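Local coordinates for pollen receptor-like kinase 3 (Arabidopsis thaliana, PDB 5WLS), which is a leucine-rich-repeat receptor-like kinase of pollen, with an extracellular domain resembling the SERK co-receptors, and probably acts in signalling at the cell surface, at residues Gly80-Phe85 with Leu94-Asn99; Ser44-Thr49 with Glu60-Leu65; Ser133-Gln136 with Glu142-Met145; Tyr36-Gln41 with Asn67-Arg72; Ile180-Arg185 with Met190-Asn195. All coordinates share one frame; numbering follows the deposited sequence.

Contact 1 (Gly80-Phe85 with Leu94-Asn99); sequences GPLPPF and LLLSNN. With NAG (2-acetamido-2-deoxy-beta-D-glucopyranose), chain C.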
# COMPACT_ATOMS: atom_id res chain seq x y z
N GLY A 80 9.15 9.57 -5.60
CA GLY A 80 8.30 10.09 -6.63
C GLY A 80 6.86 9.83 -6.27
O GLY A 80 6.56 9.35 -5.17
N PRO A 81 5.93 10.12 -7.18
CA PRO A 81 4.51 9.91 -6.87
C PRO A 81 4.18 8.43 -6.77
O PRO A 81 4.90 7.56 -7.27
CB PRO A 81 3.79 10.56 -8.05
CG PRO A 81 4.77 10.49 -9.17
CD PRO A 81 6.13 10.62 -8.55
N LEU A 82 3.06 8.15 -6.12
CA LEU A 82 2.67 6.76 -5.93
C LEU A 82 2.26 6.18 -7.28
O LEU A 82 1.35 6.72 -7.93
CB LEU A 82 1.52 6.66 -4.93
CG LEU A 82 1.09 5.24 -4.58
CD1 LEU A 82 2.17 4.57 -3.74
CD2 LEU A 82 -0.23 5.25 -3.82
N PRO A 83 2.89 5.10 -7.73
CA PRO A 83 2.61 4.58 -9.07
C PRO A 83 1.18 4.07 -9.15
O PRO A 83 0.59 3.70 -8.12
CB PRO A 83 3.63 3.45 -9.22
CG PRO A 83 4.70 3.75 -8.23
CD PRO A 83 3.98 4.37 -7.07
N PRO A 84 0.60 4.04 -10.33
CA PRO A 84 -0.84 3.76 -10.45
C PRO A 84 -1.18 2.30 -10.19
O PRO A 84 -1.53 1.57 -11.12
CB PRO A 84 -1.15 4.15 -11.89
CG PRO A 84 0.13 3.90 -12.62
CD PRO A 84 1.22 4.27 -11.65
N PHE A 85 -1.09 1.86 -8.93
CA PHE A 85 -1.34 0.46 -8.62
C PHE A 85 -2.78 0.04 -8.89
O PHE A 85 -3.06 -1.16 -8.93
CB PHE A 85 -0.97 0.16 -7.17
CG PHE A 85 0.51 0.12 -6.92
CD1 PHE A 85 1.18 1.22 -6.41
CD2 PHE A 85 1.24 -1.02 -7.22
CE1 PHE A 85 2.54 1.19 -6.20
CE2 PHE A 85 2.61 -1.06 -7.00
CZ PHE A 85 3.26 0.05 -6.49
N LEU A 94 -0.96 -4.52 -0.89
CA LEU A 94 -0.04 -3.48 -1.34
C LEU A 94 0.78 -3.01 -0.14
O LEU A 94 0.32 -2.20 0.66
CB LEU A 94 -0.79 -2.32 -1.99
CG LEU A 94 0.07 -1.16 -2.49
CD1 LEU A 94 1.09 -1.66 -3.50
CD2 LEU A 94 -0.80 -0.09 -3.11
N LEU A 95 1.99 -3.54 -0.02
CA LEU A 95 2.87 -3.28 1.12
C LEU A 95 4.08 -2.50 0.62
O LEU A 95 4.95 -3.05 -0.07
CB LEU A 95 3.29 -4.58 1.79
CG LEU A 95 2.42 -5.07 2.95
CD1 LEU A 95 0.96 -5.20 2.54
CD2 LEU A 95 2.95 -6.38 3.48
N LEU A 96 4.14 -1.22 0.98
CA LEU A 96 5.23 -0.34 0.58
C LEU A 96 5.85 0.37 1.79
O LEU A 96 6.23 1.52 1.69
CB LEU A 96 4.73 0.70 -0.44
CG LEU A 96 4.11 0.14 -1.74
CD1 LEU A 96 3.51 1.26 -2.56
CD2 LEU A 96 5.16 -0.62 -2.54
N SER A 97 5.93 -0.31 2.95
CA SER A 97 6.48 0.25 4.18
C SER A 97 7.88 0.84 4.02
O SER A 97 8.69 0.39 3.20
CB SER A 97 6.53 -0.84 5.24
OG SER A 97 5.25 -1.10 5.80
N ASN A 98 8.08 1.94 4.72
CA ASN A 98 9.35 2.67 4.78
C ASN A 98 9.96 2.84 3.36
O ASN A 98 10.98 2.24 3.00
CB ASN A 98 10.39 1.94 5.66
CG ASN A 98 9.86 1.24 6.82
OD1 ASN A 98 9.20 0.29 6.60
ND2 ASN A 98 10.31 1.58 7.98
N ASN A 99 9.25 3.56 2.49
CA ASN A 99 9.83 4.00 1.22
C ASN A 99 9.74 5.52 1.23
O ASN A 99 9.42 6.12 2.26
CB ASN A 99 9.13 3.39 -0.00
CG ASN A 99 9.66 1.99 -0.38
OD1 ASN A 99 10.80 1.83 -0.84
ND2 ASN A 99 8.85 0.98 -0.13
C1 NAG C . 9.99 1.10 9.30
C2 NAG C . 9.95 -0.39 9.63
C3 NAG C . 9.95 -0.60 11.13
C4 NAG C . 11.19 -0.01 11.79
C5 NAG C . 11.34 1.47 11.31
C6 NAG C . 12.72 2.04 11.61
C7 NAG C . 8.83 -2.22 8.44
C8 NAG C . 7.59 -2.76 7.91
N2 NAG C . 8.77 -1.03 9.05
O3 NAG C . 9.80 -2.00 11.41
O4 NAG C . 10.96 0.07 13.19
O5 NAG C . 11.12 1.68 9.90
O6 NAG C . 13.77 1.08 11.45
O7 NAG C . 9.92 -2.83 8.32
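Leu94 sets one methyl almost squarely over the middle of the Phe85 ring, an unusually well-centred CH-pi contact. The CD1 carbon of Leu94 stands 3.7 Å from the centroid of the Phe85 ring and only 9° off its normal. With CG of Leu94 opposite its own amide nitrogen (chi1 180°), this branch points off the strand into the interior, and the two side chains meet at about a right angle. The other branch, CD2, spreads the contact toward the root of the ring, 4.0 Å from CG of Phe85. Two residues further on, just past the end of the strand, Leu96 supplies a second methyl: its CD1 comes obliquely to CE1 of Phe85 at 3.8 Å. That methyl serves twice, since Leu82 sends its own CD1 to within 3.8 Å of CD1 of Leu96. Leu82 and Phe85 thus converge on one face of segment 94-99, while Ile57 and Ile59 also pack against Phe85.

No hydrogen bond joins the two segments; the polar bonds are made by the turn after the strand. Asn99 ND2 makes a weak bond back to the Leu96 O at 3.2 Å and a further one to Leu73 O, while its OD1 accepts from Leu78 N. On the side of the turn remote from Phe85, Asn98 ND2 is covalently joined to C1 of NAG. Leucines alternating inward along a short strand and its first loop residue, followed by an asparagine that bonds to the preceding coil, are the signature of the leucine-rich-repeat solenoid and its asparagine ladder.

Contact 2 (Ser44-Thr49 with Glu60-Leu65); sequences SGIHVT and EDLKDL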
# COMPACT_ATOMS: atom_id res chain seq x y z
N SER A 44 2.19 -14.86 -8.58
CA SER A 44 1.11 -14.25 -7.82
C SER A 44 1.57 -13.18 -6.83
O SER A 44 0.73 -12.39 -6.36
CB SER A 44 0.33 -15.33 -7.05
OG SER A 44 1.19 -16.06 -6.20
N GLY A 45 2.85 -13.12 -6.49
CA GLY A 45 3.34 -12.11 -5.57
C GLY A 45 4.78 -11.77 -5.86
O GLY A 45 5.54 -12.58 -6.39
N ILE A 46 5.16 -10.53 -5.52
CA ILE A 46 6.54 -10.07 -5.57
C ILE A 46 6.91 -9.57 -4.19
O ILE A 46 6.22 -8.71 -3.63
CB ILE A 46 6.74 -8.97 -6.63
CG1 ILE A 46 6.53 -9.53 -8.04
CG2 ILE A 46 8.12 -8.35 -6.50
CD1 ILE A 46 6.53 -8.47 -9.12
N HIS A 47 7.99 -10.11 -3.63
CA HIS A 47 8.40 -9.83 -2.26
C HIS A 47 9.90 -9.55 -2.26
O HIS A 47 10.71 -10.45 -2.00
CB HIS A 47 8.03 -11.01 -1.35
CG HIS A 47 8.32 -10.78 0.10
ND1 HIS A 47 7.97 -11.69 1.07
CD2 HIS A 47 8.95 -9.77 0.75
CE1 HIS A 47 8.36 -11.24 2.26
NE2 HIS A 47 8.95 -10.08 2.08
N VAL A 48 10.29 -8.31 -2.53
CA VAL A 48 11.69 -7.91 -2.52
C VAL A 48 11.84 -6.70 -1.60
O VAL A 48 11.15 -5.69 -1.77
CB VAL A 48 12.22 -7.61 -3.94
CG1 VAL A 48 12.33 -8.90 -4.73
CG2 VAL A 48 11.33 -6.64 -4.67
N THR A 49 12.74 -6.82 -0.62
CA THR A 49 12.89 -5.81 0.42
C THR A 49 14.37 -5.59 0.72
O THR A 49 15.19 -6.50 0.55
CB THR A 49 12.17 -6.22 1.72
OG1 THR A 49 12.66 -7.49 2.16
CG2 THR A 49 10.67 -6.29 1.51
N GLU A 60 3.03 -1.05 -16.13
CA GLU A 60 2.66 -1.78 -17.34
C GLU A 60 3.37 -3.12 -17.41
O GLU A 60 2.82 -4.08 -17.96
CB GLU A 60 2.98 -0.94 -18.58
CG GLU A 60 2.20 0.37 -18.68
CD GLU A 60 0.71 0.15 -18.85
OE1 GLU A 60 0.31 -0.87 -19.44
OE2 GLU A 60 -0.07 1.02 -18.39
N ASP A 61 4.59 -3.21 -16.86
CA ASP A 61 5.25 -4.50 -16.74
C ASP A 61 4.48 -5.44 -15.82
O ASP A 61 4.30 -6.62 -16.13
CB ASP A 61 6.68 -4.32 -16.22
CG ASP A 61 7.56 -3.57 -17.20
OD1 ASP A 61 7.30 -3.65 -18.42
OD2 ASP A 61 8.53 -2.92 -16.76
N LEU A 62 3.99 -4.92 -14.69
CA LEU A 62 3.28 -5.77 -13.74
C LEU A 62 1.88 -6.13 -14.22
O LEU A 62 1.31 -7.11 -13.72
CB LEU A 62 3.18 -5.08 -12.37
CG LEU A 62 4.46 -4.60 -11.68
CD1 LEU A 62 4.12 -3.95 -10.35
CD2 LEU A 62 5.46 -5.74 -11.48
N LYS A 63 1.32 -5.38 -15.17
CA LYS A 63 0.03 -5.75 -15.74
C LYS A 63 0.11 -7.01 -16.59
O LYS A 63 -0.91 -7.67 -16.79
CB LYS A 63 -0.53 -4.61 -16.59
CG LYS A 63 -1.24 -3.52 -15.79
CD LYS A 63 -1.50 -2.29 -16.65
CE LYS A 63 -2.70 -2.49 -17.56
NZ LYS A 63 -3.06 -1.25 -18.29
N ASP A 64 1.30 -7.36 -17.08
CA ASP A 64 1.47 -8.55 -17.89
C ASP A 64 1.58 -9.83 -17.06
O ASP A 64 1.80 -10.90 -17.63
CB ASP A 64 2.69 -8.40 -18.80
CG ASP A 64 2.56 -7.26 -19.79
OD1 ASP A 64 1.42 -6.90 -20.14
OD2 ASP A 64 3.61 -6.72 -20.20
N LEU A 65 1.43 -9.73 -15.73
CA LEU A 65 1.24 -10.88 -14.84
C LEU A 65 -0.23 -10.96 -14.46
O LEU A 65 -0.68 -10.21 -13.59
CB LEU A 65 2.11 -10.76 -13.59
CG LEU A 65 3.58 -10.44 -13.75
CD1 LEU A 65 4.25 -10.15 -12.41
CD2 LEU A 65 4.14 -11.78 -14.29
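Ile46 meets Leu62 and Leu65 through a single terminal methyl, and the interaction across the segments is wholly apolar. CD1 of Ile46 lies 3.8 Å from CD2 of Leu62 and, more loosely, 4.3 Å from CD1 of Leu65. The isoleucine is stretched toward the helix: its outer torsion is extended (chi2 172°), which carries CD1 far from the strand. The span is wide, for the CA atoms of Ile46 and Leu62, the nearest across the contact, are 9.8 Å apart. Leu62 reaches back at a slant from the short, loosely hydrogen-bonded helix, and Leu65 comes from the turn that follows it. Other residues extend the same apolar layer, Ile71 touching Leu62 and Leu4 touching Leu65.

One salt bridge lies within the helical segment: Lys63 NZ pairs with OE1 of Glu60 at 3.6 Å, both residues being exposed.

Backbone hydrogen bonds fix the two elements separately. In segment 60-65, Asp64 N bonds to Asp61 O at 3.2 Å, and Leu65 N more weakly to Leu62 O. On the strand, a classic beta bulge sets Ser44 and Gly45 together opposite Tyr36, and Ile46 bonds to Thr70 on the other flank. Helix 59-63 is thus the middle element of a beta-alpha-beta unit between strands 42-47 and 70-72. Such methyl-to-methyl packing lacks directional bonds, so it depends on close fit and exclusion of water.

Contact 3 (Ser133-Gln136 with Glu142-Met145); sequences SLMQ and ELHM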
# COMPACT_ATOMS: atom_id res chain seq x y z
N SER A 133 -11.89 7.55 -1.58
CA SER A 133 -12.21 6.24 -2.13
C SER A 133 -11.55 5.12 -1.35
O SER A 133 -12.07 4.00 -1.32
CB SER A 133 -11.79 6.18 -3.60
OG SER A 133 -10.40 6.44 -3.74
N LEU A 134 -10.41 5.39 -0.71
CA LEU A 134 -9.77 4.39 0.13
C LEU A 134 -10.70 3.94 1.25
O LEU A 134 -10.72 2.76 1.61
CB LEU A 134 -8.46 4.94 0.69
CG LEU A 134 -7.57 3.97 1.47
CD1 LEU A 134 -7.14 2.80 0.59
CD2 LEU A 134 -6.35 4.70 2.01
N MET A 135 -11.46 4.87 1.82
CA MET A 135 -12.38 4.57 2.91
C MET A 135 -13.75 4.12 2.41
O MET A 135 -14.67 3.97 3.22
CB MET A 135 -12.53 5.79 3.82
CG MET A 135 -11.20 6.41 4.25
SD MET A 135 -10.10 5.23 5.06
CE MET A 135 -10.70 5.31 6.74
N GLN A 136 -13.90 3.89 1.11
CA GLN A 136 -15.10 3.30 0.55
C GLN A 136 -14.91 1.84 0.16
O GLN A 136 -15.85 1.21 -0.32
CB GLN A 136 -15.57 4.09 -0.68
CG GLN A 136 -16.15 5.47 -0.37
CD GLN A 136 -17.42 5.40 0.46
OE1 GLN A 136 -18.28 4.54 0.24
NE2 GLN A 136 -17.55 6.30 1.42
N GLU A 142 -6.85 -4.08 6.56
CA GLU A 142 -5.70 -3.50 7.25
C GLU A 142 -5.22 -2.29 6.47
O GLU A 142 -4.80 -2.42 5.31
CB GLU A 142 -4.58 -4.54 7.40
CG GLU A 142 -4.99 -5.72 8.26
CD GLU A 142 -4.13 -6.94 8.01
OE1 GLU A 142 -4.67 -7.96 7.55
OE2 GLU A 142 -2.91 -6.87 8.27
N LEU A 143 -5.25 -1.12 7.11
CA LEU A 143 -4.81 0.12 6.49
C LEU A 143 -3.83 0.81 7.43
O LEU A 143 -4.23 1.29 8.50
CB LEU A 143 -5.99 1.04 6.16
CG LEU A 143 -5.59 2.41 5.62
CD1 LEU A 143 -4.84 2.28 4.30
CD2 LEU A 143 -6.80 3.32 5.45
N HIS A 144 -2.56 0.84 7.05
CA HIS A 144 -1.52 1.45 7.86
C HIS A 144 -0.90 2.59 7.07
O HIS A 144 -0.28 2.37 6.02
CB HIS A 144 -0.46 0.42 8.27
CG HIS A 144 -0.98 -0.63 9.20
ND1 HIS A 144 -0.21 -1.69 9.63
CD2 HIS A 144 -2.19 -0.77 9.80
CE1 HIS A 144 -0.93 -2.45 10.44
NE2 HIS A 144 -2.13 -1.91 10.56
N MET A 145 -1.05 3.82 7.58
CA MET A 145 -0.62 5.03 6.90
C MET A 145 0.20 5.92 7.82
O MET A 145 0.41 7.10 7.51
CB MET A 145 -1.81 5.82 6.36
CG MET A 145 -2.70 5.07 5.38
SD MET A 145 -4.03 6.11 4.76
CE MET A 145 -3.37 6.58 3.17
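Leu134 and Leu143 point straight at each other, tip to tip, from a loop turn and a strand. CD2 of Leu134 comes to rest between the two branches of its partner, with Leu143 CD1 at 3.7 Å and Leu143 CD2 equally near. The two leucines share a conformation, each CG lying opposite its backbone nitrogen (chi1 -173° in Leu134), and this extends both into the space between the chains. Met145 joins the same encounter end-on: its bent third torsion (chi3 100°) brings CE to 3.7 Å from CD2 of Leu134. One methyl of Leu134 thus meets three methyls, from Leu143 and Met145.

Met135 is turned differently. Its chain bends at chi2 and chi3 and runs at about a right angle to Leu143, laying SD 3.8 Å from Leu143 CD2. Beyond the pair, Phe110 packs on Leu134 and Phe150 on Met145, extending the apolar interior.

Along the strand and the residue after it, Leu143 and Met145 turn inward and His144 outward, where its NE2 bonds to Ser166 OG. The Met145 carbonyl accepts from Asn148 and Asn172. Such alternating inward residues, met by a leucine from the turn that leads into the strand, are characteristic of the leucine-rich-repeat core.

Contact 4 (Tyr36-Gln41 with Asn67-Arg72); sequences YCQKGQ and NLRTIR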
# COMPACT_ATOMS: atom_id res chain seq x y z
N TYR A 36 6.52 -15.38 -5.38
CA TYR A 36 5.49 -16.30 -5.00
C TYR A 36 4.70 -16.70 -6.24
O TYR A 36 4.48 -15.89 -7.15
CB TYR A 36 4.55 -15.67 -3.96
CG TYR A 36 5.22 -15.27 -2.66
CD1 TYR A 36 5.99 -16.18 -1.94
CD2 TYR A 36 5.04 -13.99 -2.11
CE1 TYR A 36 6.59 -15.83 -0.75
CE2 TYR A 36 5.64 -13.64 -0.91
CZ TYR A 36 6.41 -14.56 -0.24
OH TYR A 36 7.01 -14.23 0.95
N CYS A 37 4.26 -17.94 -6.25
CA CYS A 37 3.57 -18.49 -7.41
C CYS A 37 2.35 -19.26 -6.93
O CYS A 37 2.44 -20.04 -5.97
CB CYS A 37 4.49 -19.41 -8.23
SG CYS A 37 5.82 -18.56 -9.10
N GLN A 38 1.22 -19.01 -7.60
CA GLN A 38 0.07 -19.88 -7.47
C GLN A 38 0.37 -21.20 -8.17
O GLN A 38 0.73 -21.24 -9.36
CB GLN A 38 -1.18 -19.23 -8.07
CG GLN A 38 -2.15 -18.70 -7.01
CD GLN A 38 -3.13 -17.70 -7.59
OE1 GLN A 38 -3.76 -17.96 -8.61
NE2 GLN A 38 -3.26 -16.55 -6.93
N LYS A 39 0.30 -22.24 -7.36
CA LYS A 39 0.24 -23.63 -7.74
C LYS A 39 1.44 -24.13 -8.54
O LYS A 39 1.37 -25.15 -9.25
CB LYS A 39 -1.14 -23.95 -8.29
CG LYS A 39 -1.88 -23.97 -6.93
CD LYS A 39 -2.89 -25.15 -7.05
CE LYS A 39 -4.35 -25.04 -6.70
NZ LYS A 39 -4.28 -25.23 -5.19
N GLY A 40 2.57 -23.51 -8.24
CA GLY A 40 3.82 -23.86 -8.85
C GLY A 40 3.87 -23.54 -10.31
O GLY A 40 4.76 -24.03 -11.01
N GLN A 41 2.93 -22.75 -10.81
CA GLN A 41 2.82 -22.45 -12.23
C GLN A 41 2.95 -20.97 -12.51
O GLN A 41 3.77 -20.57 -13.34
CB GLN A 41 1.51 -23.01 -12.83
CG GLN A 41 0.23 -22.41 -12.32
CD GLN A 41 -0.92 -23.38 -12.33
OE1 GLN A 41 -0.78 -24.52 -12.79
NE2 GLN A 41 -2.07 -22.95 -11.83
N ASN A 67 -2.20 -13.05 -12.80
CA ASN A 67 -2.66 -13.52 -11.50
C ASN A 67 -1.82 -12.97 -10.36
O ASN A 67 -1.84 -13.52 -9.26
CB ASN A 67 -2.66 -15.05 -11.47
CG ASN A 67 -3.30 -15.65 -12.70
OD1 ASN A 67 -2.61 -16.16 -13.58
ND2 ASN A 67 -4.62 -15.54 -12.80
N LEU A 68 -1.13 -11.85 -10.59
CA LEU A 68 -0.41 -11.21 -9.50
C LEU A 68 -1.40 -10.62 -8.52
O LEU A 68 -2.32 -9.89 -8.90
CB LEU A 68 0.53 -10.14 -10.05
CG LEU A 68 1.29 -9.35 -8.98
CD1 LEU A 68 2.32 -10.25 -8.35
CD2 LEU A 68 2.00 -8.16 -9.61
N ARG A 69 -1.22 -10.95 -7.24
CA ARG A 69 -2.13 -10.53 -6.20
C ARG A 69 -1.46 -9.79 -5.06
O ARG A 69 -2.15 -9.05 -4.35
CB ARG A 69 -2.87 -11.75 -5.61
CG ARG A 69 -3.62 -12.61 -6.61
CD ARG A 69 -5.08 -12.20 -6.67
NE ARG A 69 -5.84 -12.96 -7.65
CZ ARG A 69 -5.89 -12.69 -8.95
NH1 ARG A 69 -5.21 -11.65 -9.43
NH2 ARG A 69 -6.61 -13.44 -9.76
N THR A 70 -0.15 -9.94 -4.87
CA THR A 70 0.49 -9.31 -3.72
C THR A 70 1.80 -8.66 -4.14
O THR A 70 2.61 -9.28 -4.85
CB THR A 70 0.74 -10.31 -2.59
OG1 THR A 70 1.51 -11.42 -3.09
CG2 THR A 70 -0.57 -10.83 -2.03
N ILE A 71 2.00 -7.42 -3.70
CA ILE A 71 3.24 -6.68 -3.90
C ILE A 71 3.73 -6.22 -2.54
O ILE A 71 2.97 -5.60 -1.78
CB ILE A 71 3.04 -5.48 -4.85
CG1 ILE A 71 2.77 -5.96 -6.28
CG2 ILE A 71 4.26 -4.56 -4.81
CD1 ILE A 71 2.25 -4.88 -7.20
N ARG A 72 4.99 -6.51 -2.23
CA ARG A 72 5.60 -6.11 -0.96
C ARG A 72 7.02 -5.64 -1.26
O ARG A 72 7.92 -6.44 -1.52
CB ARG A 72 5.59 -7.25 0.05
CG ARG A 72 6.54 -7.07 1.22
CD ARG A 72 6.40 -8.19 2.24
NE ARG A 72 6.66 -7.74 3.60
CZ ARG A 72 6.39 -8.45 4.69
NH1 ARG A 72 5.86 -9.66 4.58
NH2 ARG A 72 6.67 -7.96 5.89
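Gln38 and Arg69 are brought together by their torsions: the glutamine runs extended beyond CG (chi2 162°), whereas the arginine folds sharply at chi2 (-95°) and offers its aliphatic flank. Accordingly NE2 of Gln38 comes nearest to the CG of Arg69, at 4.0 Å, with the guanidinium group lying obliquely beyond. The amide and guanidinium planes stand 65° apart, so there is no stacking. Gln38 also lies beside Asn67, its OE1 being 4.2 Å from Asn67 CB, and its NE2 is 4.1 Å from Asn67 O, too long for a hydrogen bond.

The fold of the arginine turns its head back over its own segment. Asn67 O sits 3.7 Å above one face of the Arg69 guanidinium group, toward the rim, and NH1 of Arg69 gives a weak bond to Leu68 O.

Further along, Tyr36 only grazes Thr70, CD2 to OG1 being 4.5 Å; the tyrosine hydroxyl is instead hydrogen-bonded to His47 ND1. The gap is wide because strand 42-47 lies between the two, pairing with Tyr36 on one flank and Thr70 on the other. An antiparallel hairpin, its first strand tied by the Cys37-Cys28 disulfide to the preceding loop, opening a parallel repeat sheet is characteristic of the N-terminal cap of plant leucine-rich-repeat ectodomains.

Contact 5 (Ile180-Arg185 with Met190-Asn195); sequences ITISDR and MKFEGN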
# COMPACT_ATOMS: atom_id res chain seq x y z
N ILE A 180 -16.99 9.07 13.32
CA ILE A 180 -17.61 8.07 14.19
C ILE A 180 -17.91 6.78 13.44
O ILE A 180 -18.11 5.74 14.07
CB ILE A 180 -18.88 8.62 14.86
CG1 ILE A 180 -19.97 8.91 13.82
CG2 ILE A 180 -18.56 9.87 15.67
CD1 ILE A 180 -21.32 9.22 14.43
N THR A 181 -17.97 6.82 12.10
CA THR A 181 -18.00 5.58 11.32
C THR A 181 -16.82 4.69 11.67
O THR A 181 -16.92 3.46 11.55
CB THR A 181 -18.02 5.89 9.83
OG1 THR A 181 -17.11 6.95 9.53
CG2 THR A 181 -19.43 6.31 9.40
N ILE A 182 -15.70 5.27 12.08
CA ILE A 182 -14.53 4.50 12.48
C ILE A 182 -14.54 4.21 13.97
O ILE A 182 -14.35 3.07 14.40
CB ILE A 182 -13.24 5.24 12.07
CG1 ILE A 182 -13.10 5.31 10.55
CG2 ILE A 182 -12.02 4.57 12.69
CD1 ILE A 182 -12.02 6.27 10.08
N SER A 183 -14.78 5.24 14.79
CA SER A 183 -14.58 5.12 16.23
C SER A 183 -15.66 4.30 16.92
O SER A 183 -15.43 3.81 18.03
CB SER A 183 -14.48 6.51 16.87
OG SER A 183 -15.63 7.28 16.58
N ASP A 184 -16.84 4.16 16.31
CA ASP A 184 -17.88 3.34 16.93
C ASP A 184 -17.58 1.85 16.86
O ASP A 184 -18.16 1.07 17.63
CB ASP A 184 -19.24 3.60 16.27
CG ASP A 184 -19.91 4.86 16.77
OD1 ASP A 184 -19.54 5.34 17.86
OD2 ASP A 184 -20.82 5.37 16.08
N ARG A 185 -16.70 1.43 15.96
CA ARG A 185 -16.52 0.01 15.69
C ARG A 185 -15.81 -0.67 16.85
O ARG A 185 -14.81 -0.16 17.37
CB ARG A 185 -15.76 -0.19 14.39
CG ARG A 185 -16.42 0.52 13.21
CD ARG A 185 -15.63 0.34 11.93
NE ARG A 185 -16.40 0.77 10.76
CZ ARG A 185 -16.80 -0.04 9.79
NH1 ARG A 185 -16.51 -1.33 9.82
NH2 ARG A 185 -17.49 0.45 8.76
N MET A 190 -7.48 0.69 16.30
CA MET A 190 -7.28 1.97 15.64
C MET A 190 -6.24 2.78 16.40
O MET A 190 -6.14 2.70 17.63
CB MET A 190 -8.59 2.75 15.52
CG MET A 190 -9.26 3.08 16.85
SD MET A 190 -10.95 3.67 16.65
CE MET A 190 -11.83 2.13 16.37
N LYS A 191 -5.46 3.55 15.64
CA LYS A 191 -4.41 4.37 16.22
C LYS A 191 -4.44 5.75 15.58
O LYS A 191 -4.50 5.86 14.35
CB LYS A 191 -3.03 3.74 16.06
CG LYS A 191 -2.85 2.48 16.89
CD LYS A 191 -1.51 1.81 16.63
CE LYS A 191 -1.40 0.50 17.40
NZ LYS A 191 -0.18 -0.29 17.02
N PHE A 192 -4.38 6.79 16.44
CA PHE A 192 -4.48 8.17 15.96
C PHE A 192 -3.49 9.13 16.64
O PHE A 192 -3.52 10.34 16.32
CB PHE A 192 -5.90 8.70 16.11
CG PHE A 192 -6.96 7.89 15.36
CD1 PHE A 192 -7.16 8.01 13.98
CD2 PHE A 192 -7.76 7.01 16.06
CE1 PHE A 192 -8.15 7.27 13.36
CE2 PHE A 192 -8.73 6.26 15.44
CZ PHE A 192 -8.93 6.39 14.09
N GLU A 193 -2.58 8.62 17.50
CA GLU A 193 -1.62 9.48 18.22
C GLU A 193 -0.82 10.35 17.27
O GLU A 193 -0.71 10.10 16.06
CB GLU A 193 -0.51 8.74 19.02
CG GLU A 193 -0.93 7.55 19.79
CD GLU A 193 -0.99 6.38 18.75
OE1 GLU A 193 -2.15 6.01 18.56
OE2 GLU A 193 0.07 5.90 18.24
N GLY A 194 -0.24 11.38 17.86
CA GLY A 194 0.72 12.16 17.13
C GLY A 194 0.10 12.94 16.01
O GLY A 194 0.79 13.34 15.08
N ASN A 195 -1.21 13.14 16.09
CA ASN A 195 -1.97 13.91 15.12
C ASN A 195 -2.52 15.09 15.90
O ASN A 195 -3.68 15.08 16.31
CB ASN A 195 -3.07 13.08 14.50
CG ASN A 195 -2.58 12.27 13.31
OD1 ASN A 195 -2.14 12.83 12.31
ND2 ASN A 195 -2.67 10.95 13.42
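Met190 crosses from its strand to a short helix. At CB the chain already points toward the helix; CG then takes the crowded position between backbone N and carbonyl carbon (chi1 60°), and the next bond is extended. SD arrives beside the helix backbone, 3.9 Å from CA of Ser183, and also lies 4.2 Å from CG2 of Ile182. The same sulfur is in the plane of the Phe192 ring, at its edge. A bend at chi3 then turns CE onto backbone carbonyls: it lies 3.3 Å from O of Ile182, and the O of Arg185 is 3.9 Å from it.

Ile182 touches both Met190 and Phe192. Its CG2, besides meeting the sulfur, touches CZ of Phe192 at 3.8 Å, approaching the ring edge in its plane.

Hydrogen bonds tie each side to itself and to its surroundings. Arg185 NE bonds to Thr181 O at 2.9 Å, with the carbonyl oxygen in the guanidinium plane, and NH1 takes Asn161 O as a further partner. Asn195 ND2 reaches the Phe192 O from above its carbonyl plane, while OD1 of Asn195 accepts from Leu174 N. Helix 180-183 thus packs against strand 189-191, the outermost strand at this end of the sheet, with Ile182 and Phe192 both resting on Leu167 of the neighbouring strand 166-168.

Overall arrangement
All five contacts reach one long mixed sheet, whose strands follow chain order across it. Contact 4 stands at the N-terminal edge, with contact 2 nested within the chain loop it closes and only 8 Å away between centres; contacts 1, 3 and 5 follow in series toward the C-terminal edge. Contacts 2 and 5 lie 33 Å apart between centres, on opposite sides of the chain's centre. Neighbours are stitched directly: Leu95 N bonds to Ile71 O between contacts 1 and 4, and Met135 packs on Ile182 between contacts 3 and 5. Contacts 1, 2 and 3 are buried in the solenoid's interior, contact 5 is partly buried at its C-terminal end, and contact 4 lies on the surface at the N-terminal cap.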